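Local coordinates for protein trans-2-enoyl-CoA reductase [NADH] (Treponema denticola ATCC 35405, PDB 4GGO) that catalyses the NADH-dependent reduction of the carbon-carbon double bond of enoyl-CoA thioesters, turning crotonyl-CoA into butyryl-CoA in fatty acid synthesis, at residues Gly111-Thr116 with Lys135-Lys140; Gly175-Pro180 with Lys186-Glu191; Pro292-Ser297 with Asp342-Glu347. All coordinates share one frame; numbering follows the deposited sequence.

Contact 1 (Gly111-Thr116 with Lys135-Lys140)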
ATOM      1  N   GLY A 111       6.725  21.768  11.200  1.00 32.89           N
ATOM      2  CA  GLY A 111       7.479  21.691  12.438  1.00 34.46           C
ATOM      3  C   GLY A 111       7.426  20.301  13.043  1.00 38.99           C
ATOM      4  O   GLY A 111       7.520  20.138  14.260  1.00 39.63           O
ATOM      5  N   LEU A 112       7.272  19.298  12.187  1.00 29.03           N
ATOM      6  CA  LEU A 112       7.208  17.909  12.625  1.00 30.25           C
ATOM      7  C   LEU A 112       8.545  17.207  12.423  1.00 33.81           C
ATOM      8  O   LEU A 112       9.257  17.478  11.454  1.00 36.56           O
ATOM      9  CB  LEU A 112       6.121  17.159  11.853  1.00 27.61           C
ATOM     10  CG  LEU A 112       4.685  17.676  11.957  1.00 30.32           C
ATOM     11  CD1 LEU A 112       3.775  16.900  11.015  1.00 30.71           C
ATOM     12  CD2 LEU A 112       4.185  17.580  13.390  1.00 29.55           C
ATOM     13  N   TYR A 113       8.884  16.303  13.336  1.00 30.83           N
ATOM     14  CA  TYR A 113      10.058  15.459  13.157  1.00 28.90           C
ATOM     15  C   TYR A 113       9.778  14.410  12.090  1.00 37.66           C
ATOM     16  O   TYR A 113       8.797  13.668  12.178  1.00 31.36           O
ATOM     17  CB  TYR A 113      10.451  14.775  14.468  1.00 34.08           C
ATOM     18  CG  TYR A 113      11.489  13.686  14.293  1.00 29.00           C
ATOM     19  CD1 TYR A 113      12.841  13.995  14.208  1.00 34.50           C
ATOM     20  CD2 TYR A 113      11.118  12.349  14.217  1.00 37.19           C
ATOM     21  CE1 TYR A 113      13.791  13.003  14.048  1.00 32.47           C
ATOM     22  CE2 TYR A 113      12.059  11.352  14.056  1.00 36.97           C
ATOM     23  CZ  TYR A 113      13.394  11.684  13.974  1.00 40.52           C
ATOM     24  OH  TYR A 113      14.333  10.691  13.815  1.00 35.37           O
ATOM     25  N   SER A 114      10.642  14.346  11.082  1.00 30.34           N
ATOM     26  CA  SER A 114      10.488  13.373  10.011  1.00 32.17           C
ATOM     27  C   SER A 114      11.835  12.979   9.420  1.00 34.99           C
ATOM     28  O   SER A 114      12.560  13.817   8.885  1.00 32.89           O
ATOM     29  CB  SER A 114       9.576  13.921   8.913  1.00 30.78           C
ATOM     30  OG  SER A 114       9.426  12.983   7.864  1.00 35.43           O
ATOM     31  N   VAL A 115      12.164  11.695   9.527  1.00 25.40           N
ATOM     32  CA  VAL A 115      13.392  11.168   8.951  1.00 26.92           C
ATOM     33  C   VAL A 115      13.081  10.004   8.017  1.00 31.95           C
ATOM     34  O   VAL A 115      12.365   9.074   8.385  1.00 28.80           O
ATOM     35  CB  VAL A 115      14.379  10.709  10.042  1.00 29.87           C
ATOM     36  CG1 VAL A 115      15.511   9.892   9.434  1.00 25.26           C
ATOM     37  CG2 VAL A 115      14.926  11.912  10.796  1.00 26.23           C
ATOM     38  N   THR A 116      13.615  10.071   6.802  1.00 29.66           N
ATOM     39  CA  THR A 116      13.420   9.010   5.824  1.00 33.76           C
ATOM     40  C   THR A 116      14.723   8.260   5.576  1.00 33.17           C
ATOM     41  O   THR A 116      15.736   8.859   5.218  1.00 33.96           O
ATOM     42  CB  THR A 116      12.897   9.565   4.488  1.00 28.38           C
ATOM     43  OG1 THR A 116      11.683  10.293   4.713  1.00 29.52           O
ATOM     44  CG2 THR A 116      12.632   8.434   3.506  1.00 31.31           C
ATOM     45  N   LYS A 135      17.473   5.408  18.751  1.00 42.11           N
ATOM     46  CA  LYS A 135      18.276   5.524  19.967  1.00 40.64           C
ATOM     47  C   LYS A 135      18.741   6.959  20.184  1.00 36.87           C
ATOM     48  O   LYS A 135      18.791   7.444  21.314  1.00 40.71           O
ATOM     49  CB  LYS A 135      19.491   4.597  19.894  1.00 38.19           C
ATOM     50  CG  LYS A 135      19.181   3.130  20.144  1.00 40.70           C
ATOM     51  CD  LYS A 135      18.866   2.873  21.609  1.00 48.80           C
ATOM     52  CE  LYS A 135      18.452   1.428  21.833  1.00 50.52           C
ATOM     53  NZ  LYS A 135      19.464   0.474  21.301  1.00 41.99           N
ATOM     54  N   LYS A 136      19.076   7.632  19.088  1.00 39.49           N
ATOM     55  CA  LYS A 136      19.630   8.980  19.134  1.00 37.44           C
ATOM     56  C   LYS A 136      18.625  10.011  19.641  1.00 43.01           C
ATOM     57  O   LYS A 136      18.989  10.945  20.356  1.00 38.35           O
ATOM     58  CB  LYS A 136      20.118   9.381  17.741  1.00 43.50           C
ATOM     59  CG  LYS A 136      20.736  10.764  17.660  1.00 43.58           C
ATOM     60  CD  LYS A 136      20.750  11.282  16.228  1.00 51.63           C
ATOM     61  CE  LYS A 136      21.283  10.242  15.250  1.00 57.02           C
ATOM     62  NZ  LYS A 136      21.399  10.765  13.855  1.00 62.92           N
ATOM     63  N   LYS A 137      17.362   9.836  19.265  1.00 35.18           N
ATOM     64  CA  LYS A 137      16.334  10.821  19.579  1.00 34.57           C
ATOM     65  C   LYS A 137      15.446  10.387  20.743  1.00 38.47           C
ATOM     66  O   LYS A 137      14.461  11.055  21.060  1.00 42.45           O
ATOM     67  CB  LYS A 137      15.479  11.106  18.342  1.00 44.11           C
ATOM     68  CG  LYS A 137      16.279  11.536  17.121  1.00 44.62           C
ATOM     69  CD  LYS A 137      16.934  12.894  17.327  1.00 44.08           C
ATOM     70  CE  LYS A 137      15.896  14.002  17.433  1.00 46.81           C
ATOM     71  NZ  LYS A 137      16.523  15.350  17.534  1.00 61.63           N
ATOM     72  N   GLY A 138      15.804   9.275  21.378  1.00 33.99           N
ATOM     73  CA  GLY A 138      15.047   8.759  22.504  1.00 33.97           C
ATOM     74  C   GLY A 138      13.636   8.355  22.119  1.00 34.23           C
ATOM     75  O   GLY A 138      12.687   8.567  22.876  1.00 38.99           O
ATOM     76  N   ILE A 139      13.501   7.765  20.936  1.00 36.55           N
ATOM     77  CA  ILE A 139      12.196   7.376  20.416  1.00 36.29           C
ATOM     78  C   ILE A 139      11.861   5.917  20.709  1.00 35.47           C
ATOM     79  O   ILE A 139      12.660   5.019  20.442  1.00 35.22           O
ATOM     80  CB  ILE A 139      12.105   7.622  18.892  1.00 34.23           C
ATOM     81  CG1 ILE A 139      12.025   9.120  18.595  1.00 34.70           C
ATOM     82  CG2 ILE A 139      10.897   6.912  18.296  1.00 35.85           C
ATOM     83  CD1 ILE A 139      11.963   9.445  17.119  1.00 35.23           C
ATOM     84  N   LYS A 140      10.679   5.697  21.280  1.00 33.15           N
ATOM     85  CA  LYS A 140      10.087   4.369  21.363  1.00 36.45           C
ATOM     86  C   LYS A 140       8.820   4.361  20.515  1.00 30.48           C
ATOM     87  O   LYS A 140       7.937   5.197  20.705  1.00 33.94           O
ATOM     88  CB  LYS A 140       9.748   4.003  22.809  1.00 38.08           C
ATOM     89  CG  LYS A 140      10.943   3.618  23.670  1.00 43.56           C
ATOM     90  CD  LYS A 140      10.478   3.053  25.007  1.00 37.10           C
ATOM     91  CE  LYS A 140      11.640   2.555  25.847  1.00 52.26           C
ATOM     92  NZ  LYS A 140      11.171   1.914  27.108  1.00 53.90           N
TER
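At the outer edge of the Rossmann-type parallel sheet, Tyr113, just ahead of strand 114-118, meets Lys137 and Ile139, which follow helix 124-136. The pair illustrates how a single aromatic residue can join backbones that stay well apart: the nearest CA atoms, those of Tyr113 and Lys137, are 10.1 Å from each other. The Tyr113 side chain leaves the backbone with CG trans to N (chi1 169°), which carries the ring across the gap. Ile139 comes to meet it from the opposite direction, and the end of its chain, CD1, lies 3.6 Å from Tyr113 CE2. On the same side of the ring plane, but at the CE1 margin, the Lys137 chain bends (chi2 and chi3 both -67°), bringing its CE to 4.1 Å from Tyr113 CE1. Nearer the end of the ring, Lys137 CG lies 3.9 Å from Tyr113 OH. These are van der Waals contacts; the hydroxyl is hydrogen-bonded to Glu133 of that helix, which also forms a salt bridge with Lys136. Tyr113 further packs on Ala77 and Ile79 of the adjoining strand 77-82. The arrangement belongs to the beta-alpha-beta crossover of a Rossmann fold, here from edge strand 114-118 through helix 124-136 to strand 141-146.

Contact 2 (Gly175-Pro180 with Lys186-Glu191)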
ATOM      1  N   GLY A 175      -9.304 -15.866 -16.796  1.00 33.30           N
ATOM      2  CA  GLY A 175     -10.427 -14.959 -16.676  1.00 30.02           C
ATOM      3  C   GLY A 175     -10.319 -13.777 -17.616  1.00 26.72           C
ATOM      4  O   GLY A 175      -9.271 -13.543 -18.220  1.00 32.33           O
ATOM      5  N   LYS A 176     -11.408 -13.029 -17.742  1.00 30.39           N
ATOM      6  CA  LYS A 176     -11.407 -11.816 -18.546  1.00 30.57           C
ATOM      7  C   LYS A 176     -10.509 -10.750 -17.927  1.00 32.60           C
ATOM      8  O   LYS A 176     -10.103 -10.863 -16.776  1.00 38.07           O
ATOM      9  CB  LYS A 176     -12.831 -11.278 -18.706  1.00 35.67           C
ATOM     10  CG  LYS A 176     -13.742 -12.172 -19.536  1.00 37.55           C
ATOM     11  CD  LYS A 176     -14.937 -11.409 -20.105  1.00 45.24           C
ATOM     12  CE  LYS A 176     -16.056 -11.234 -19.087  1.00 57.95           C
ATOM     13  NZ  LYS A 176     -17.253 -10.601 -19.719  1.00 49.62           N
ATOM     14  N   THR A 177     -10.185  -9.731 -18.713  1.00 28.86           N
ATOM     15  CA  THR A 177      -9.447  -8.574 -18.222  1.00 26.60           C
ATOM     16  C   THR A 177      -9.705  -7.424 -19.179  1.00 28.46           C
ATOM     17  O   THR A 177     -10.316  -7.612 -20.229  1.00 31.34           O
ATOM     18  CB  THR A 177      -7.929  -8.834 -18.124  1.00 33.97           C
ATOM     19  OG1 THR A 177      -7.296  -7.729 -17.466  1.00 35.83           O
ATOM     20  CG2 THR A 177      -7.322  -8.999 -19.509  1.00 32.05           C
ATOM     21  N   VAL A 178      -9.243  -6.233 -18.824  1.00 26.50           N
ATOM     22  CA  VAL A 178      -9.468  -5.073 -19.673  1.00 26.16           C
ATOM     23  C   VAL A 178      -8.264  -4.136 -19.657  1.00 32.65           C
ATOM     24  O   VAL A 178      -7.632  -3.932 -18.620  1.00 33.43           O
ATOM     25  CB  VAL A 178     -10.767  -4.318 -19.271  1.00 27.56           C
ATOM     26  CG1 VAL A 178     -10.631  -3.690 -17.889  1.00 31.74           C
ATOM     27  CG2 VAL A 178     -11.129  -3.269 -20.312  1.00 28.14           C
ATOM     28  N   ASP A 179      -7.926  -3.605 -20.825  1.00 30.52           N
ATOM     29  CA  ASP A 179      -6.895  -2.585 -20.927  1.00 32.42           C
ATOM     30  C   ASP A 179      -7.593  -1.239 -20.819  1.00 32.60           C
ATOM     31  O   ASP A 179      -8.288  -0.823 -21.745  1.00 31.06           O
ATOM     32  CB  ASP A 179      -6.144  -2.709 -22.256  1.00 32.54           C
ATOM     33  CG  ASP A 179      -4.929  -1.797 -22.338  1.00 35.29           C
ATOM     34  OD1 ASP A 179      -5.055  -0.588 -22.049  1.00 36.51           O
ATOM     35  OD2 ASP A 179      -3.841  -2.291 -22.697  1.00 42.28           O
ATOM     36  N   PRO A 180      -7.412  -0.554 -19.680  1.00 28.21           N
ATOM     37  CA  PRO A 180      -8.112   0.698 -19.370  1.00 29.10           C
ATOM     38  C   PRO A 180      -7.773   1.834 -20.334  1.00 33.25           C
ATOM     39  O   PRO A 180      -8.527   2.803 -20.413  1.00 32.55           O
ATOM     40  CB  PRO A 180      -7.612   1.037 -17.962  1.00 31.19           C
ATOM     41  CG  PRO A 180      -6.292   0.353 -17.858  1.00 33.02           C
ATOM     42  CD  PRO A 180      -6.455  -0.924 -18.624  1.00 32.41           C
ATOM     43  N   LYS A 186      -9.830  -8.675 -22.870  1.00 34.87           N
ATOM     44  CA  LYS A 186      -9.016  -9.817 -23.265  1.00 37.85           C
ATOM     45  C   LYS A 186      -9.301 -11.028 -22.396  1.00 41.46           C
ATOM     46  O   LYS A 186     -10.054 -10.954 -21.425  1.00 37.99           O
ATOM     47  CB  LYS A 186      -7.529  -9.487 -23.152  1.00 40.39           C
ATOM     48  CG  LYS A 186      -7.104  -8.218 -23.845  1.00 36.50           C
ATOM     49  CD  LYS A 186      -5.651  -7.923 -23.540  1.00 37.86           C
ATOM     50  CE  LYS A 186      -5.249  -6.547 -24.030  1.00 42.23           C
ATOM     51  NZ  LYS A 186      -3.886  -6.187 -23.556  1.00 29.72           N
ATOM     52  N   GLU A 187      -8.681 -12.144 -22.755  1.00 38.98           N
ATOM     53  CA  GLU A 187      -8.704 -13.337 -21.926  1.00 39.38           C
ATOM     54  C   GLU A 187      -7.273 -13.762 -21.634  1.00 45.95           C
ATOM     55  O   GLU A 187      -6.543 -14.180 -22.533  1.00 47.01           O
ATOM     56  CB  GLU A 187      -9.466 -14.465 -22.620  1.00 49.51           C
ATOM     57  CG  GLU A 187      -9.425 -15.782 -21.866  1.00 56.95           C
ATOM     58  CD  GLU A 187     -10.705 -16.578 -22.013  1.00 61.88           C
ATOM     59  OE1 GLU A 187     -11.768 -15.959 -22.233  1.00 65.74           O
ATOM     60  OE2 GLU A 187     -10.650 -17.821 -21.909  1.00 62.73           O
ATOM     61  N   ILE A 188      -6.869 -13.639 -20.375  1.00 38.97           N
ATOM     62  CA  ILE A 188      -5.511 -13.984 -19.980  1.00 35.64           C
ATOM     63  C   ILE A 188      -5.510 -15.090 -18.936  1.00 37.28           C
ATOM     64  O   ILE A 188      -6.536 -15.374 -18.319  1.00 34.68           O
ATOM     65  CB  ILE A 188      -4.750 -12.766 -19.433  1.00 41.85           C
ATOM     66  CG1 ILE A 188      -5.333 -12.324 -18.090  1.00 41.13           C
ATOM     67  CG2 ILE A 188      -4.791 -11.626 -20.435  1.00 44.47           C
ATOM     68  CD1 ILE A 188      -4.526 -11.238 -17.412  1.00 41.71           C
ATOM     69  N   SER A 189      -4.352 -15.709 -18.740  1.00 32.88           N
ATOM     70  CA  SER A 189      -4.247 -16.856 -17.851  1.00 30.11           C
ATOM     71  C   SER A 189      -3.011 -16.798 -16.964  1.00 33.60           C
ATOM     72  O   SER A 189      -2.018 -16.150 -17.297  1.00 36.65           O
ATOM     73  CB  SER A 189      -4.226 -18.151 -18.667  1.00 31.96           C
ATOM     74  OG  SER A 189      -5.376 -18.257 -19.489  1.00 37.78           O
ATOM     75  N   ALA A 190      -3.085 -17.485 -15.830  1.00 29.62           N
ATOM     76  CA  ALA A 190      -1.933 -17.680 -14.963  1.00 31.48           C
ATOM     77  C   ALA A 190      -1.735 -19.175 -14.744  1.00 35.38           C
ATOM     78  O   ALA A 190      -2.616 -19.856 -14.219  1.00 36.23           O
ATOM     79  CB  ALA A 190      -2.131 -16.963 -13.636  1.00 33.61           C
ATOM     80  N   GLU A 191      -0.581 -19.683 -15.163  1.00 35.01           N
ATOM     81  CA  GLU A 191      -0.276 -21.105 -15.050  1.00 41.45           C
ATOM     82  C   GLU A 191      -0.062 -21.490 -13.588  1.00 37.95           C
ATOM     83  O   GLU A 191       0.333 -20.655 -12.782  1.00 39.35           O
ATOM     84  CB  GLU A 191       0.971 -21.441 -15.874  1.00 41.18           C
ATOM     85  CG  GLU A 191       0.893 -21.025 -17.339  1.00 49.53           C
ATOM     86  CD  GLU A 191       0.098 -21.995 -18.196  1.00 55.97           C
ATOM     87  OE1 GLU A 191       0.643 -22.461 -19.220  1.00 59.67           O
ATOM     88  OE2 GLU A 191      -1.068 -22.288 -17.858  1.00 46.72           O
TER
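Lys186 N donates to Thr177 O at 2.9 Å, the shortest bond between the two strands of a beta hairpin, and Thr177 N returns a bond to Lys186 O at 3.0 Å. In this hydrogen-bonded pair the Lys186 N-H points almost straight at its acceptor but stands 40° above the Thr177 carbonyl plane, whereas the return bond from Thr177 N is bent (138°). Lys186 O has a second visitor, the CA-H of Lys176, with CA 3.3 Å away. In the next hydrogen-bonded pair, Gly175 with Ile188, each donor lies nearly in line with the C=O it meets, and the bond from Gly175 N to Ile188 O measures 3.2 Å. Between them lies the non-hydrogen-bonded pair Lys176 and Glu187. The short strands are strongly twisted, with 122° between their directions.

Thr177, Lys186 and Ile188 share one face, where the methyl group of Thr177 is the meeting point. Its CG2 touches Lys186 CB at 3.7 Å and Ile188 CG2 at 3.8 Å, the Thr177 and Ile188 side chains crossing at about a right angle. Pro292 of helix 291-305 packs on Thr177 and Pro289 on Ile188, while the backbone of Lys176 is hydrogen-bonded to Val290. The side chains of Asp179 and Lys186 run side by side, making a long salt bridge of 4.0 Å between Asp179 OD2 and Lys186 NZ. The stronger hold on Asp179 is through OD1, which accepts from the backbone N of Phe181, as in an Asx turn, and of Thr182. The chemistry therefore implies a register set by main-chain bonds, to which the distant charge pair probably adds little.

Contact 3 (Pro292-Ser297 with Asp342-Glu347)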
ATOM      1  N   PRO A 292      -8.099  -6.304 -13.204  1.00 27.71           N
ATOM      2  CA  PRO A 292      -8.358  -4.975 -13.774  1.00 23.21           C
ATOM      3  C   PRO A 292      -9.831  -4.748 -14.105  1.00 25.90           C
ATOM      4  O   PRO A 292     -10.326  -3.632 -13.941  1.00 23.15           O
ATOM      5  CB  PRO A 292      -7.529  -4.982 -15.064  1.00 26.77           C
ATOM      6  CG  PRO A 292      -6.472  -6.000 -14.826  1.00 26.74           C
ATOM      7  CD  PRO A 292      -7.156  -7.070 -14.037  1.00 24.50           C
ATOM      8  N   LEU A 293     -10.516  -5.791 -14.562  1.00 22.26           N
ATOM      9  CA  LEU A 293     -11.937  -5.692 -14.874  1.00 21.12           C
ATOM     10  C   LEU A 293     -12.759  -5.560 -13.599  1.00 22.63           C
ATOM     11  O   LEU A 293     -13.729  -4.806 -13.549  1.00 22.57           O
ATOM     12  CB  LEU A 293     -12.405  -6.911 -15.672  1.00 22.55           C
ATOM     13  CG  LEU A 293     -13.904  -6.958 -15.981  1.00 27.62           C
ATOM     14  CD1 LEU A 293     -14.322  -5.747 -16.802  1.00 28.21           C
ATOM     15  CD2 LEU A 293     -14.272  -8.248 -16.696  1.00 35.39           C
ATOM     16  N   TYR A 294     -12.367  -6.305 -12.571  1.00 17.28           N
ATOM     17  CA  TYR A 294     -13.029  -6.238 -11.277  1.00 19.65           C
ATOM     18  C   TYR A 294     -12.908  -4.847 -10.659  1.00 20.72           C
ATOM     19  O   TYR A 294     -13.906  -4.261 -10.238  1.00 19.28           O
ATOM     20  CB  TYR A 294     -12.453  -7.287 -10.325  1.00 20.28           C
ATOM     21  CG  TYR A 294     -12.863  -7.085  -8.885  1.00 21.45           C
ATOM     22  CD1 TYR A 294     -14.173  -7.310  -8.479  1.00 19.18           C
ATOM     23  CD2 TYR A 294     -11.942  -6.675  -7.929  1.00 20.62           C
ATOM     24  CE1 TYR A 294     -14.557  -7.128  -7.164  1.00 19.60           C
ATOM     25  CE2 TYR A 294     -12.316  -6.490  -6.609  1.00 19.30           C
ATOM     26  CZ  TYR A 294     -13.627  -6.717  -6.233  1.00 18.70           C
ATOM     27  OH  TYR A 294     -14.009  -6.538  -4.923  1.00 18.95           O
ATOM     28  N   LEU A 295     -11.683  -4.329 -10.615  1.00 19.94           N
ATOM     29  CA  LEU A 295     -11.417  -3.014 -10.035  1.00 21.28           C
ATOM     30  C   LEU A 295     -12.151  -1.900 -10.771  1.00 17.34           C
ATOM     31  O   LEU A 295     -12.724  -1.013 -10.145  1.00 17.54           O
ATOM     32  CB  LEU A 295      -9.915  -2.722 -10.020  1.00 20.38           C
ATOM     33  CG  LEU A 295      -9.075  -3.528  -9.029  1.00 23.01           C
ATOM     34  CD1 LEU A 295      -7.606  -3.191  -9.185  1.00 23.89           C
ATOM     35  CD2 LEU A 295      -9.537  -3.271  -7.606  1.00 22.07           C
ATOM     36  N   ALA A 296     -12.123  -1.948 -12.099  1.00 18.55           N
ATOM     37  CA  ALA A 296     -12.833  -0.966 -12.913  1.00 22.38           C
ATOM     38  C   ALA A 296     -14.331  -1.010 -12.622  1.00 23.39           C
ATOM     39  O   ALA A 296     -14.996   0.025 -12.563  1.00 19.45           O
ATOM     40  CB  ALA A 296     -12.568  -1.208 -14.391  1.00 27.54           C
ATOM     41  N   SER A 297     -14.853  -2.217 -12.437  1.00 20.22           N
ATOM     42  CA  SER A 297     -16.258  -2.399 -12.107  1.00 21.33           C
ATOM     43  C   SER A 297     -16.526  -1.984 -10.665  1.00 20.67           C
ATOM     44  O   SER A 297     -17.561  -1.391 -10.365  1.00 18.53           O
ATOM     45  CB  SER A 297     -16.670  -3.855 -12.322  1.00 24.21           C
ATOM     46  OG  SER A 297     -16.381  -4.269 -13.646  1.00 25.20           O
ATOM     47  N   ASP A 342     -14.309  -3.922   4.248  1.00 19.65           N
ATOM     48  CA  ASP A 342     -15.682  -4.254   4.614  1.00 21.37           C
ATOM     49  C   ASP A 342     -16.715  -3.603   3.695  1.00 20.58           C
ATOM     50  O   ASP A 342     -17.775  -4.172   3.450  1.00 26.24           O
ATOM     51  CB  ASP A 342     -15.953  -3.914   6.085  1.00 19.98           C
ATOM     52  CG  ASP A 342     -15.558  -2.491   6.444  1.00 19.89           C
ATOM     53  OD1 ASP A 342     -14.771  -1.874   5.697  1.00 19.84           O
ATOM     54  OD2 ASP A 342     -16.032  -1.992   7.485  1.00 19.05           O
ATOM     55  N   TRP A 343     -16.403  -2.417   3.183  1.00 18.98           N
ATOM     56  CA  TRP A 343     -17.291  -1.751   2.236  1.00 19.66           C
ATOM     57  C   TRP A 343     -17.211  -2.415   0.862  1.00 26.06           C
ATOM     58  O   TRP A 343     -18.214  -2.534   0.163  1.00 17.16           O
ATOM     59  CB  TRP A 343     -16.950  -0.263   2.120  1.00 20.21           C
ATOM     60  CG  TRP A 343     -17.171   0.514   3.386  1.00 19.31           C
ATOM     61  CD1 TRP A 343     -17.676   0.043   4.565  1.00 25.03           C
ATOM     62  CD2 TRP A 343     -16.900   1.904   3.593  1.00 17.45           C
ATOM     63  NE1 TRP A 343     -17.732   1.055   5.495  1.00 21.62           N
ATOM     64  CE2 TRP A 343     -17.260   2.208   4.923  1.00 23.87           C
ATOM     65  CE3 TRP A 343     -16.387   2.923   2.784  1.00 16.65           C
ATOM     66  CZ2 TRP A 343     -17.122   3.486   5.460  1.00 18.17           C
ATOM     67  CZ3 TRP A 343     -16.249   4.192   3.322  1.00 18.16           C
ATOM     68  CH2 TRP A 343     -16.616   4.462   4.645  1.00 16.44           C
ATOM     69  N   GLU A 344     -16.009  -2.843   0.481  1.00 17.05           N
ATOM     70  CA  GLU A 344     -15.815  -3.531  -0.791  1.00 17.39           C
ATOM     71  C   GLU A 344     -16.554  -4.862  -0.821  1.00 20.95           C
ATOM     72  O   GLU A 344     -17.205  -5.202  -1.809  1.00 21.17           O
ATOM     73  CB  GLU A 344     -14.325  -3.765  -1.067  1.00 19.65           C
ATOM     74  CG  GLU A 344     -14.066  -4.747  -2.208  1.00 18.44           C
ATOM     75  CD  GLU A 344     -12.595  -4.883  -2.553  1.00 22.51           C
ATOM     76  OE1 GLU A 344     -11.784  -4.111  -2.006  1.00 20.23           O
ATOM     77  OE2 GLU A 344     -12.249  -5.758  -3.378  1.00 20.89           O
ATOM     78  N   LEU A 345     -16.454  -5.615   0.268  1.00 17.64           N
ATOM     79  CA  LEU A 345     -17.013  -6.960   0.309  1.00 20.10           C
ATOM     80  C   LEU A 345     -18.439  -7.004   0.848  1.00 23.69           C
ATOM     81  O   LEU A 345     -18.947  -8.076   1.181  1.00 25.39           O
ATOM     82  CB  LEU A 345     -16.109  -7.900   1.106  1.00 18.01           C
ATOM     83  CG  LEU A 345     -14.733  -8.157   0.491  1.00 22.32           C
ATOM     84  CD1 LEU A 345     -13.933  -9.117   1.355  1.00 26.55           C
ATOM     85  CD2 LEU A 345     -14.871  -8.693  -0.930  1.00 23.56           C
ATOM     86  N   GLU A 346     -19.078  -5.839   0.935  1.00 21.39           N
ATOM     87  CA  GLU A 346     -20.506  -5.781   1.224  1.00 28.26           C
ATOM     88  C   GLU A 346     -21.249  -6.565   0.156  1.00 23.21           C
ATOM     89  O   GLU A 346     -20.878  -6.525  -1.016  1.00 23.12           O
ATOM     90  CB  GLU A 346     -21.008  -4.340   1.217  1.00 21.11           C
ATOM     91  CG  GLU A 346     -20.754  -3.563   2.484  1.00 28.85           C
ATOM     92  CD  GLU A 346     -21.190  -2.119   2.354  1.00 26.15           C
ATOM     93  OE1 GLU A 346     -22.115  -1.851   1.559  1.00 26.09           O
ATOM     94  OE2 GLU A 346     -20.605  -1.252   3.036  1.00 29.39           O
ATOM     95  N   GLU A 347     -22.292  -7.278   0.564  1.00 24.22           N
ATOM     96  CA  GLU A 347     -23.070  -8.094  -0.358  1.00 29.82           C
ATOM     97  C   GLU A 347     -23.660  -7.266  -1.496  1.00 23.40           C
ATOM     98  O   GLU A 347     -23.618  -7.675  -2.655  1.00 25.88           O
ATOM     99  CB  GLU A 347     -24.184  -8.829   0.389  1.00 33.22           C
ATOM    100  CG  GLU A 347     -24.986  -9.774  -0.492  1.00 39.38           C
ATOM    101  CD  GLU A 347     -26.211 -10.325   0.200  1.00 49.21           C
ATOM    102  OE1 GLU A 347     -26.067 -10.934   1.281  1.00 50.05           O
ATOM    103  OE2 GLU A 347     -27.322 -10.156  -0.343  1.00 57.84           O
TER
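Tyr294 and Glu344 both set CG trans to the backbone N, each with chi1 167°, and the Glu344 chain stays extended beyond it, a shape that sends both side chains across the gap between helix and loop until their polar ends meet. Tyr294 OH donates to Glu344 OE2 over a very short 2.5 Å. The acceptor sits at the ring edge, in the ring plane and on the CE2 side, with Tyr294 CE2 3.3 Å from Glu344 OE2. The carboxylate is turned 37° from that plane. Because the hydroxyl approaches from the CG side of the carboxylate, Tyr294 OH also comes within 3.3 Å of Glu344 CG.

The loop carrying Glu344 follows strand 338-339, the last strand of the parallel sheet, and leads into helix 347-359, where Glu346 takes the N-cap position. At Glu344 this loop faces helix 291-305 beside the substrate site: Glu344 OE2 is also hydrogen-bonded to the hydroxyl of Tyr234, a substrate-binding residue, which makes Glu344 probably a second-shell residue that helps to position that tyrosine. The other oxygen, OE1, is hydrogen-bonded to Gly279 N, so both oxygens of this buried carboxylate are satisfied. Gln350 NE2 is hydrogen-bonded both to the Tyr294 hydroxyl and to the Glu344 carbonyl.

Within the helix, Leu293 O is gripped twice by one residue. Ser297 N gives the ordinary helical bond of 3.0 Å to Leu293 O, and Ser297 OG reaches that oxygen at 2.7 Å from the opposite face of the carbonyl plane.

Followed from the N terminus, the three contacts come in series, none nesting within or crossing another. Contact 1 closes first, bringing the start of the edge strand and the end of the helix that follows it together at the edge of the parallel sheet. Contact 2 then closes the short hairpin 175-191. Contact 3 spans the longest loop, 292-347, tying a helix of the catalytic region to the loop beyond the last sheet strand. Contacts 2 and 3 adjoin, since Leu293 packs against the strand at Lys176 and Val178; Val178 CG1 lies 3.8 Å from Leu293 CA. Contact 1 stands on the opposite side of the chain's centre, its own centre about 46 Å from that of contact 2.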